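Local coordinates for ketosynthase (Streptomyces sp. MSC090213JE08, PDB 6KXD), which pairs with a chain length factor as the ketosynthase of the ishigamide type II polyketide synthase, lengthening the polyketide chain by decarboxylative condensation with malonyl-ACP, at the interface of chains A and B. Sequence-based numbering; all coordinates share one arbitrary frame. Chains: chain A, Ketosynthase; chain B, Ketosynthase.

The interface of chains A and B. Residues chain A 116, 119-120, 123, 202-203; chain B 129, 132-133, 136, 215.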
loop_
_atom_site.group_PDB
_atom_site.type_symbol
_atom_site.label_atom_id
_atom_site.label_comp_id
_atom_site.label_asym_id
_atom_site.label_seq_id
_atom_site.Cartn_x
_atom_site.Cartn_y
_atom_site.Cartn_z
ATOM N N SER A 116 3.701 -11.947 6.514
ATOM C CA SER A 116 4.445 -11.856 7.742
ATOM C C SER A 116 4.627 -13.249 8.390
ATOM O O SER A 116 5.569 -13.455 9.118
ATOM C CB SER A 116 3.817 -10.844 8.669
ATOM O OG SER A 116 4.224 -9.518 8.266
ATOM N N ILE A 119 7.745 -14.437 7.046
ATOM C CA ILE A 119 8.857 -13.767 7.708
ATOM C C ILE A 119 9.160 -14.526 9.015
ATOM O O ILE A 119 10.342 -14.755 9.324
ATOM C CB ILE A 119 8.575 -12.273 7.980
ATOM C CG1 ILE A 119 8.445 -11.511 6.652
ATOM C CG2 ILE A 119 9.641 -11.654 8.846
ATOM C CD1 ILE A 119 8.133 -10.041 6.818
ATOM N N ALA A 120 8.104 -14.899 9.720
ATOM C CA ALA A 120 8.266 -15.593 11.035
ATOM C C ALA A 120 8.962 -16.942 10.796
ATOM O O ALA A 120 9.969 -17.253 11.412
ATOM C CB ALA A 120 6.930 -15.759 11.685
ATOM N N LEU A 123 12.555 -16.489 10.265
ATOM C CA LEU A 123 13.309 -16.271 11.493
ATOM C C LEU A 123 13.466 -17.576 12.288
ATOM O O LEU A 123 14.472 -17.726 12.925
ATOM C CB LEU A 123 12.598 -15.227 12.351
ATOM C CG LEU A 123 12.607 -13.836 11.728
ATOM C CD1 LEU A 123 11.827 -12.870 12.601
ATOM C CD2 LEU A 123 14.035 -13.363 11.492
ATOM N N ARG A 202 1.580 -14.961 13.476
ATOM C CA ARG A 202 2.004 -14.770 14.838
ATOM C C ARG A 202 2.242 -13.273 15.104
ATOM O O ARG A 202 1.857 -12.772 16.158
ATOM C CB ARG A 202 3.238 -15.622 15.071
ATOM C CG ARG A 202 3.910 -15.411 16.408
ATOM C CD ARG A 202 5.203 -16.198 16.379
ATOM N NE ARG A 202 5.825 -16.211 17.687
ATOM C CZ ARG A 202 5.910 -17.271 18.473
ATOM N NH1 ARG A 202 5.215 -18.367 18.209
ATOM N NH2 ARG A 202 6.749 -17.244 19.486
ATOM N N LYS A 203 2.820 -12.558 14.132
ATOM C CA LYS A 203 3.098 -11.128 14.314
ATOM C C LYS A 203 1.822 -10.406 14.776
ATOM O O LYS A 203 1.840 -9.675 15.786
ATOM C CB LYS A 203 3.692 -10.508 13.043
ATOM C CG LYS A 203 3.847 -8.981 13.081
ATOM C CD LYS A 203 3.740 -8.359 11.690
ATOM C CE LYS A 203 3.709 -6.843 11.675
ATOM N NZ LYS A 203 3.600 -6.339 10.284
ATOM N N THR B 129 11.182 -8.071 12.465
ATOM C CA THR B 129 12.049 -9.200 12.791
ATOM C C THR B 129 12.514 -9.107 14.246
ATOM O O THR B 129 12.655 -10.100 14.905
ATOM C CB THR B 129 13.279 -9.348 11.891
ATOM O OG1 THR B 129 14.154 -8.224 11.922
ATOM C CG2 THR B 129 12.876 -9.682 10.470
ATOM N N LEU B 132 9.473 -10.220 16.132
ATOM C CA LEU B 132 9.290 -11.676 16.093
ATOM C C LEU B 132 10.405 -12.385 16.865
ATOM O O LEU B 132 10.121 -13.405 17.539
ATOM C CB LEU B 132 9.199 -12.134 14.640
ATOM C CG LEU B 132 7.877 -11.786 13.966
ATOM C CD1 LEU B 132 7.964 -12.042 12.478
ATOM C CD2 LEU B 132 6.720 -12.567 14.549
ATOM N N ARG B 133 11.632 -11.886 16.795
ATOM C CA ARG B 133 12.723 -12.515 17.566
ATOM C C ARG B 133 12.306 -12.488 19.047
ATOM O O ARG B 133 12.392 -13.500 19.724
ATOM C CB ARG B 133 14.079 -11.875 17.256
ATOM C CG ARG B 133 14.641 -12.290 15.901
ATOM C CD ARG B 133 15.933 -11.590 15.504
ATOM N NE ARG B 133 17.054 -11.966 16.357
ATOM C CZ ARG B 133 17.774 -13.086 16.241
ATOM N NH1 ARG B 133 17.485 -13.992 15.325
ATOM N NH2 ARG B 133 18.797 -13.294 17.046
ATOM N N TYR B 136 9.730 -15.034 19.899
ATOM C CA TYR B 136 10.198 -16.426 19.912
ATOM C C TYR B 136 11.044 -16.713 21.160
ATOM O O TYR B 136 11.021 -17.834 21.650
ATOM C CB TYR B 136 10.977 -16.772 18.642
ATOM C CG TYR B 136 10.084 -17.103 17.472
ATOM C CD1 TYR B 136 9.240 -18.203 17.509
ATOM C CD2 TYR B 136 10.057 -16.308 16.334
ATOM C CE1 TYR B 136 8.397 -18.517 16.451
ATOM C CE2 TYR B 136 9.210 -16.597 15.280
ATOM C CZ TYR B 136 8.385 -17.706 15.327
ATOM O OH TYR B 136 7.569 -18.001 14.272
ATOM N N PHE B 215 17.780 -11.008 4.365
ATOM C CA PHE B 215 16.689 -11.521 3.566
ATOM C C PHE B 215 17.013 -11.395 2.083
ATOM O O PHE B 215 16.677 -12.291 1.297
ATOM C CB PHE B 215 15.374 -10.818 3.873
ATOM C CG PHE B 215 14.726 -11.240 5.164
ATOM C CD1 PHE B 215 15.147 -12.364 5.851
ATOM C CD2 PHE B 215 13.681 -10.501 5.694
ATOM C CE1 PHE B 215 14.537 -12.742 7.039
ATOM C CE2 PHE B 215 13.074 -10.887 6.880
ATOM C CZ PHE B 215 13.488 -12.022 7.532
#
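The guanidinium of A:Arg202 lies nearly parallel over one face of the B:Tyr136 ring in a cation-pi stack, shifted toward the CE1–CD1 rim, the planes 16° apart. The arginine runs extended from CG to NE, with CG anti to its backbone N (chi1 173°), which carries the side chain along the ring from the phenol end inward. Followed outward from CB, the chain first meets the tyrosine at CD of A:Arg202, 3.6 Å from the hydroxyl oxygen OH of B:Tyr136. NE of A:Arg202 stands over the ring, offset toward its rim and 3.8 Å from the centroid. The guanidinium carbon CZ of A:Arg202 sits 3.4 Å from CE1 of B:Tyr136. NH1 also rests near CE1, whereas NH2 of A:Arg202 continues to CD1 of B:Tyr136 at 3.3 Å and comes near its CA. At the far tip of the ring, the phenol oxygen touches the methyl of A:Ala120. An alanine in place of B:Tyr136 would probably leave the guanidinium without its aromatic platform, free to turn, and open a gap beside A:Ala120.

Next to this stack, B:Leu132 points its two methyls at different helices: CD1 lies 3.8 Å from CA of A:Ala120 and also meets CG2 of A:Ile119, while CD2 packs on the backbone of A:Lys203. A:Leu123 crosses B:Leu132 at about a right angle, and CD1 of A:Leu123 presses tightly against CB of B:Leu132 (3.4 Å). The same CD1 lies 3.7 Å from CA of B:Thr129, CD2 resting on the threonine methyl. The CG2 methyl of A:Ile119 is met roughly opposite B:Leu132 by B:Phe215, whose CE2 is 4.0 Å from it. No polar bond crosses this patch, so the grip is apolar apart from the cation-pi stack.

Helix 116-129 of chain A, the ketosynthase with the active-site cysteine motif, packs against helix 125-137 of chain B, the chain length factor lacking it, flanked by A helix 202-210 and B helix 210-219, at one end of the heterodimer of thiolase-like subunits.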